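Local coordinates for chain length determinant protein (Shigella flexneri, PDB 4E2H) that probably regulates the length of lipopolysaccharide O-antigen chains, as an inner-membrane protein with a periplasmic domain, at residues C[142-147]-C[201-206]; C[23-28]-C[45-50]. One frame throughout, in Å; residues are numbered along the deposited sequence.

How the contacts relate
From the N terminus, the chain leaves strand 12-18 and enters helix 26-35; contact 2 (23-28 with 45-50) then closes a short, mostly helical loop by packing the start of that helix on helix 43-65. The chain next forms strands 74-78 and 87-92 and runs out along helix 97-164. Contact 1 (142-147 with 201-206) closes a longer loop, joining that helix to the linker between helices 187-195 and 207-219. The two loops follow in series, neither nesting nor crossing. The centres of contacts 1 and 2 lie about 40 Å apart, and their nearest atoms about 26 Å. Contact 2 belongs to the base beside the sheet, contact 1 to the extended arm; both reach the second subunit.

Contact 1 (C[142-147]-C[201-206]); sequences VVAQEQ and RPLVFS
Ala144 meets Leu203, Val204 and Phe205 in a small, surface-lying helix-to-loop contact, in which the extended linker 201-206 runs beside the long helix 97-164. The nearest CA atoms, of Ala144 and Leu203, are 6.1 Å apart. The methyl of Ala144 points at the linker: its CB lies 3.5 Å from CE1 of Phe205, approaching the ring obliquely, and 3.5 Å from the carbonyl O of Val204. Leu203 reaches the helix through CD2, which sits 3.3 Å from Ala144 O. Both methyls of Leu203 also touch the amide oxygen of Gln145, with CD1 3.7 Å from OE1; the bend at chi2 (73°) turns CD of Gln145, and with it the amide, toward Leu203. No direct hydrogen bond joins the segments, but a water bridges them, donating to Ala144 O at 2.7 Å and weakly accepting from Val204 N. The polar link is therefore indirect, and on the helix side the direct contacts fall on Ala144 and the adjacent Gln145. Phe205 also stacks on Tyr209 of helix 207-219, and Leu203 touches Lys148 further along helix 97-164. Two other subunits border the contact: Val204 packs on Gln154 of the second, and Glu146 forms a salt bridge with Arg213 of the third.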
loop_
_atom_site.group_PDB
_atom_site.type_symbol
_atom_site.label_atom_id
_atom_site.label_comp_id
_atom_site.label_asym_id
_atom_site.label_seq_id
_atom_site.Cartn_x
_atom_site.Cartn_y
_atom_site.Cartn_z
ATOM N N VAL C 142 -19.070 -3.441 -13.403
ATOM C CA VAL C 142 -20.341 -4.138 -13.235
ATOM C C VAL C 142 -21.373 -3.280 -12.502
ATOM O O VAL C 142 -22.534 -3.198 -12.917
ATOM C CB VAL C 142 -20.144 -5.416 -12.435
ATOM C CG1 VAL C 142 -21.498 -5.909 -11.921
ATOM C CG2 VAL C 142 -19.399 -6.467 -13.284
ATOM N N VAL C 143 -20.938 -2.646 -11.414
ATOM C CA VAL C 143 -21.785 -1.753 -10.640
ATOM C C VAL C 143 -22.406 -0.657 -11.492
ATOM O O VAL C 143 -23.580 -0.334 -11.306
ATOM C CB VAL C 143 -20.996 -1.065 -9.516
ATOM C CG1 VAL C 143 -21.807 0.059 -8.901
ATOM C CG2 VAL C 143 -20.587 -2.079 -8.460
ATOM N N ALA C 144 -21.613 -0.072 -12.401
ATOM C CA ALA C 144 -22.086 1.051 -13.205
ATOM C C ALA C 144 -22.950 0.600 -14.379
ATOM O O ALA C 144 -23.790 1.363 -14.856
ATOM C CB ALA C 144 -20.946 1.889 -13.695
ATOM N N GLN C 145 -22.755 -0.630 -14.850
ATOM C CA GLN C 145 -23.565 -1.141 -15.955
ATOM C C GLN C 145 -24.953 -1.532 -15.468
ATOM O O GLN C 145 -25.938 -1.488 -16.210
ATOM C CB GLN C 145 -22.912 -2.361 -16.593
ATOM C CG GLN C 145 -23.733 -2.933 -17.732
ATOM C CD GLN C 145 -23.681 -2.055 -18.972
ATOM O OE1 GLN C 145 -22.750 -1.264 -19.154
ATOM N NE2 GLN C 145 -24.675 -2.204 -19.845
ATOM N N GLU C 146 -25.023 -1.944 -14.213
ATOM C CA GLU C 146 -26.301 -2.335 -13.658
ATOM C C GLU C 146 -27.024 -1.108 -13.144
ATOM O O GLU C 146 -28.240 -1.022 -13.210
ATOM C CB GLU C 146 -26.128 -3.419 -12.604
ATOM C CG GLU C 146 -25.436 -4.635 -13.215
ATOM C CD GLU C 146 -25.441 -5.852 -12.292
ATOM O OE1 GLU C 146 -25.603 -5.663 -11.052
ATOM O OE2 GLU C 146 -25.277 -6.996 -12.808
ATOM N N GLN C 147 -26.275 -0.142 -12.642
ATOM C CA GLN C 147 -26.877 1.141 -12.357
ATOM C C GLN C 147 -27.599 1.626 -13.608
ATOM O O GLN C 147 -28.771 2.005 -13.563
ATOM C CB GLN C 147 -25.816 2.148 -11.932
ATOM C CG GLN C 147 -25.527 2.125 -10.454
ATOM C CD GLN C 147 -26.774 2.389 -9.620
ATOM O OE1 GLN C 147 -27.460 1.457 -9.187
ATOM N NE2 GLN C 147 -27.071 3.666 -9.385
ATOM N N ARG C 201 -25.460 5.365 -24.030
ATOM C CA ARG C 201 -25.616 6.166 -22.833
ATOM C C ARG C 201 -24.322 5.923 -22.057
ATOM O O ARG C 201 -23.911 4.767 -21.847
ATOM C CB ARG C 201 -26.848 5.713 -22.041
ATOM C CG ARG C 201 -27.244 6.616 -20.860
ATOM C CD ARG C 201 -28.447 6.047 -20.085
ATOM N NE ARG C 201 -29.015 6.939 -19.060
ATOM C CZ ARG C 201 -30.076 7.724 -19.235
ATOM N NH1 ARG C 201 -30.699 7.740 -20.407
ATOM N NH2 ARG C 201 -30.508 8.494 -18.237
ATOM N N PRO C 202 -23.647 7.004 -21.658
ATOM C CA PRO C 202 -22.327 6.841 -21.044
ATOM C C PRO C 202 -22.394 6.388 -19.588
ATOM O O PRO C 202 -23.196 6.922 -18.811
ATOM C CB PRO C 202 -21.729 8.247 -21.135
ATOM C CG PRO C 202 -22.908 9.155 -21.121
ATOM C CD PRO C 202 -24.006 8.417 -21.850
ATOM N N LEU C 203 -21.561 5.417 -19.231
ATOM C CA LEU C 203 -21.488 4.965 -17.855
ATOM C C LEU C 203 -20.977 6.083 -16.960
ATOM O O LEU C 203 -20.066 6.816 -17.337
ATOM C CB LEU C 203 -20.562 3.761 -17.757
ATOM C CG LEU C 203 -21.149 2.546 -18.474
ATOM C CD1 LEU C 203 -20.175 1.365 -18.473
ATOM C CD2 LEU C 203 -22.499 2.163 -17.834
ATOM N N VAL C 204 -21.569 6.228 -15.783
ATOM C CA VAL C 204 -21.037 7.157 -14.794
ATOM C C VAL C 204 -20.182 6.402 -13.758
ATOM O O VAL C 204 -20.605 5.366 -13.232
ATOM C CB VAL C 204 -22.159 7.948 -14.117
ATOM C CG1 VAL C 204 -21.734 8.386 -12.741
ATOM C CG2 VAL C 204 -22.504 9.149 -14.951
ATOM N N PHE C 205 -18.983 6.904 -13.476
ATOM C CA PHE C 205 -18.100 6.245 -12.509
ATOM C C PHE C 205 -17.618 7.147 -11.393
ATOM O O PHE C 205 -17.584 8.365 -11.541
ATOM C CB PHE C 205 -16.853 5.725 -13.206
ATOM C CG PHE C 205 -17.118 4.650 -14.198
ATOM C CD1 PHE C 205 -17.402 3.357 -13.775
ATOM C CD2 PHE C 205 -17.066 4.921 -15.563
ATOM C CE1 PHE C 205 -17.632 2.345 -14.692
ATOM C CE2 PHE C 205 -17.295 3.906 -16.494
ATOM C CZ PHE C 205 -17.577 2.612 -16.056
ATOM N N SER C 206 -17.180 6.531 -10.300
ATOM C CA SER C 206 -16.525 7.253 -9.213
ATOM C C SER C 206 -15.163 7.817 -9.665
ATOM O O SER C 206 -14.499 7.242 -10.532
ATOM C CB SER C 206 -16.343 6.313 -8.014
ATOM O OG SER C 206 -16.285 7.020 -6.785
HETATM O O HOH W 1 -23.759 4.030 -14.566
#

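Contact 2 (C[23-28]-C[45-50]); sequences GQIAGY and DLQETL
Ile25 and Tyr28 face helix 43-65 from the start of helix 26-35, where Ile25 occupies the N-cap position and the closest CA atoms, those of Ile25 and Gln47, are 8.0 Å apart. At this distance side chains alone make the contact, without hydrogen bonds. Tyr28 carries its ring, with CG anti to the backbone N (chi1 -179°), against Leu46. The leucine comes at the ring edge: its CG lies in the ring plane, and CD2 approaches CD2 of Tyr28 tightly at 3.3 Å, while CD1 stands 3.6 Å from that same ring atom. Ile25 divides its branches between three residues. Its CD1 touches CD2 of Leu46 at 3.7 Å and CG of Gln47 at 3.9 Å, the Ile25 and Gln47 side chains crossing at about a right angle; its CG2 rests against CD1 of Leu50 at 3.9 Å. Leu50 CD1 also comes near the Tyr28 ring, obliquely, so Leu46 and Leu50, one helical turn apart, both meet Ile25 and Tyr28. Tyr28 and Leu50 both touch Leu118 of helix 97-164. The apolar core thus formed between the capped start of helix 26-35 and helix 43-65 is consistent with the alpha/beta base domain of Wzz chain length regulators.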
loop_
_atom_site.group_PDB
_atom_site.type_symbol
_atom_site.label_atom_id
_atom_site.label_comp_id
_atom_site.label_asym_id
_atom_site.label_seq_id
_atom_site.Cartn_x
_atom_site.Cartn_y
_atom_site.Cartn_z
ATOM N N GLY C 23 18.171 8.188 -1.731
ATOM C CA GLY C 23 18.556 8.321 -3.130
ATOM C C GLY C 23 19.527 7.180 -3.439
ATOM O O GLY C 23 20.622 7.134 -2.890
ATOM N N GLN C 24 19.169 6.306 -4.375
ATOM C CA GLN C 24 19.570 4.895 -4.323
ATOM C C GLN C 24 18.233 4.310 -3.927
ATOM O O GLN C 24 17.598 4.847 -3.024
ATOM C CB GLN C 24 20.546 4.621 -3.165
ATOM C CG GLN C 24 22.078 4.695 -3.432
ATOM C CD GLN C 24 22.920 4.198 -2.241
ATOM O OE1 GLN C 24 22.522 4.335 -1.084
ATOM N NE2 GLN C 24 24.074 3.595 -2.532
ATOM N N ILE C 25 17.756 3.262 -4.577
ATOM C CA ILE C 25 16.430 2.757 -4.210
ATOM C C ILE C 25 15.271 3.780 -4.243
ATOM O O ILE C 25 14.206 3.516 -3.673
ATOM C CB ILE C 25 16.415 2.121 -2.788
ATOM C CG1 ILE C 25 15.918 3.120 -1.735
ATOM C CG2 ILE C 25 17.786 1.538 -2.429
ATOM C CD1 ILE C 25 15.147 2.438 -0.652
ATOM N N ALA C 26 15.445 4.927 -4.897
ATOM C CA ALA C 26 14.288 5.793 -5.131
ATOM C C ALA C 26 13.508 5.241 -6.330
ATOM O O ALA C 26 12.276 5.249 -6.341
ATOM C CB ALA C 26 14.705 7.227 -5.374
ATOM N N GLY C 27 14.238 4.765 -7.340
ATOM C CA GLY C 27 13.666 4.047 -8.464
ATOM C C GLY C 27 12.873 2.819 -8.038
ATOM O O GLY C 27 11.765 2.563 -8.554
ATOM N N TYR C 28 13.425 2.052 -7.096
ATOM C CA TYR C 28 12.724 0.871 -6.572
ATOM C C TYR C 28 11.600 1.278 -5.645
ATOM O O TYR C 28 10.552 0.640 -5.588
ATOM C CB TYR C 28 13.679 -0.040 -5.808
ATOM C CG TYR C 28 13.027 -1.297 -5.269
ATOM C CD1 TYR C 28 12.830 -2.401 -6.089
ATOM C CD2 TYR C 28 12.626 -1.388 -3.938
ATOM C CE1 TYR C 28 12.250 -3.562 -5.604
ATOM C CE2 TYR C 28 12.040 -2.552 -3.440
ATOM C CZ TYR C 28 11.854 -3.634 -4.281
ATOM O OH TYR C 28 11.278 -4.795 -3.808
ATOM N N ASP C 45 10.939 1.307 5.843
ATOM C CA ASP C 45 10.643 -0.126 5.892
ATOM C C ASP C 45 11.216 -0.886 4.694
ATOM O O ASP C 45 11.481 -2.080 4.786
ATOM C CB ASP C 45 9.126 -0.364 5.987
ATOM C CG ASP C 45 8.597 -0.275 7.425
ATOM O OD1 ASP C 45 8.688 -1.291 8.154
ATOM O OD2 ASP C 45 8.068 0.793 7.818
ATOM N N LEU C 46 11.402 -0.197 3.574
ATOM C CA LEU C 46 11.956 -0.810 2.366
ATOM C C LEU C 46 13.500 -0.736 2.355
ATOM O O LEU C 46 14.193 -1.559 1.724
ATOM C CB LEU C 46 11.369 -0.133 1.134
ATOM C CG LEU C 46 11.559 -0.689 -0.280
ATOM C CD1 LEU C 46 10.667 0.091 -1.238
ATOM C CD2 LEU C 46 12.973 -0.552 -0.742
ATOM N N GLN C 47 14.052 0.251 3.048
ATOM C CA GLN C 47 15.481 0.201 3.291
ATOM C C GLN C 47 15.757 -1.109 4.050
ATOM O O GLN C 47 16.498 -1.975 3.564
ATOM C CB GLN C 47 15.982 1.447 4.045
ATOM C CG GLN C 47 15.872 2.730 3.212
ATOM C CD GLN C 47 16.272 4.001 3.977
ATOM O OE1 GLN C 47 15.912 4.195 5.142
ATOM N NE2 GLN C 47 17.011 4.878 3.307
ATOM N N GLU C 48 15.135 -1.251 5.222
ATOM C CA GLU C 48 15.257 -2.440 6.071
ATOM C C GLU C 48 15.170 -3.781 5.317
ATOM O O GLU C 48 16.046 -4.633 5.446
ATOM C CB GLU C 48 14.204 -2.402 7.192
ATOM C CG GLU C 48 14.631 -1.609 8.450
ATOM C CD GLU C 48 13.724 -1.890 9.685
ATOM O OE1 GLU C 48 12.864 -2.813 9.615
ATOM O OE2 GLU C 48 13.877 -1.185 10.723
ATOM N N THR C 49 14.096 -3.967 4.559
ATOM C CA THR C 49 13.846 -5.199 3.813
ATOM C C THR C 49 15.001 -5.519 2.868
ATOM O O THR C 49 15.374 -6.682 2.690
ATOM C CB THR C 49 12.549 -5.067 2.984
ATOM O OG1 THR C 49 11.488 -4.606 3.833
ATOM C CG2 THR C 49 12.159 -6.405 2.314
ATOM N N LEU C 50 15.569 -4.483 2.266
ATOM C CA LEU C 50 16.657 -4.673 1.318
ATOM C C LEU C 50 17.941 -5.096 2.021
ATOM O O LEU C 50 18.568 -6.106 1.664
ATOM C CB LEU C 50 16.895 -3.402 0.517
ATOM C CG LEU C 50 15.845 -3.094 -0.557
ATOM C CD1 LEU C 50 16.218 -1.835 -1.334
ATOM C CD2 LEU C 50 15.742 -4.269 -1.527
#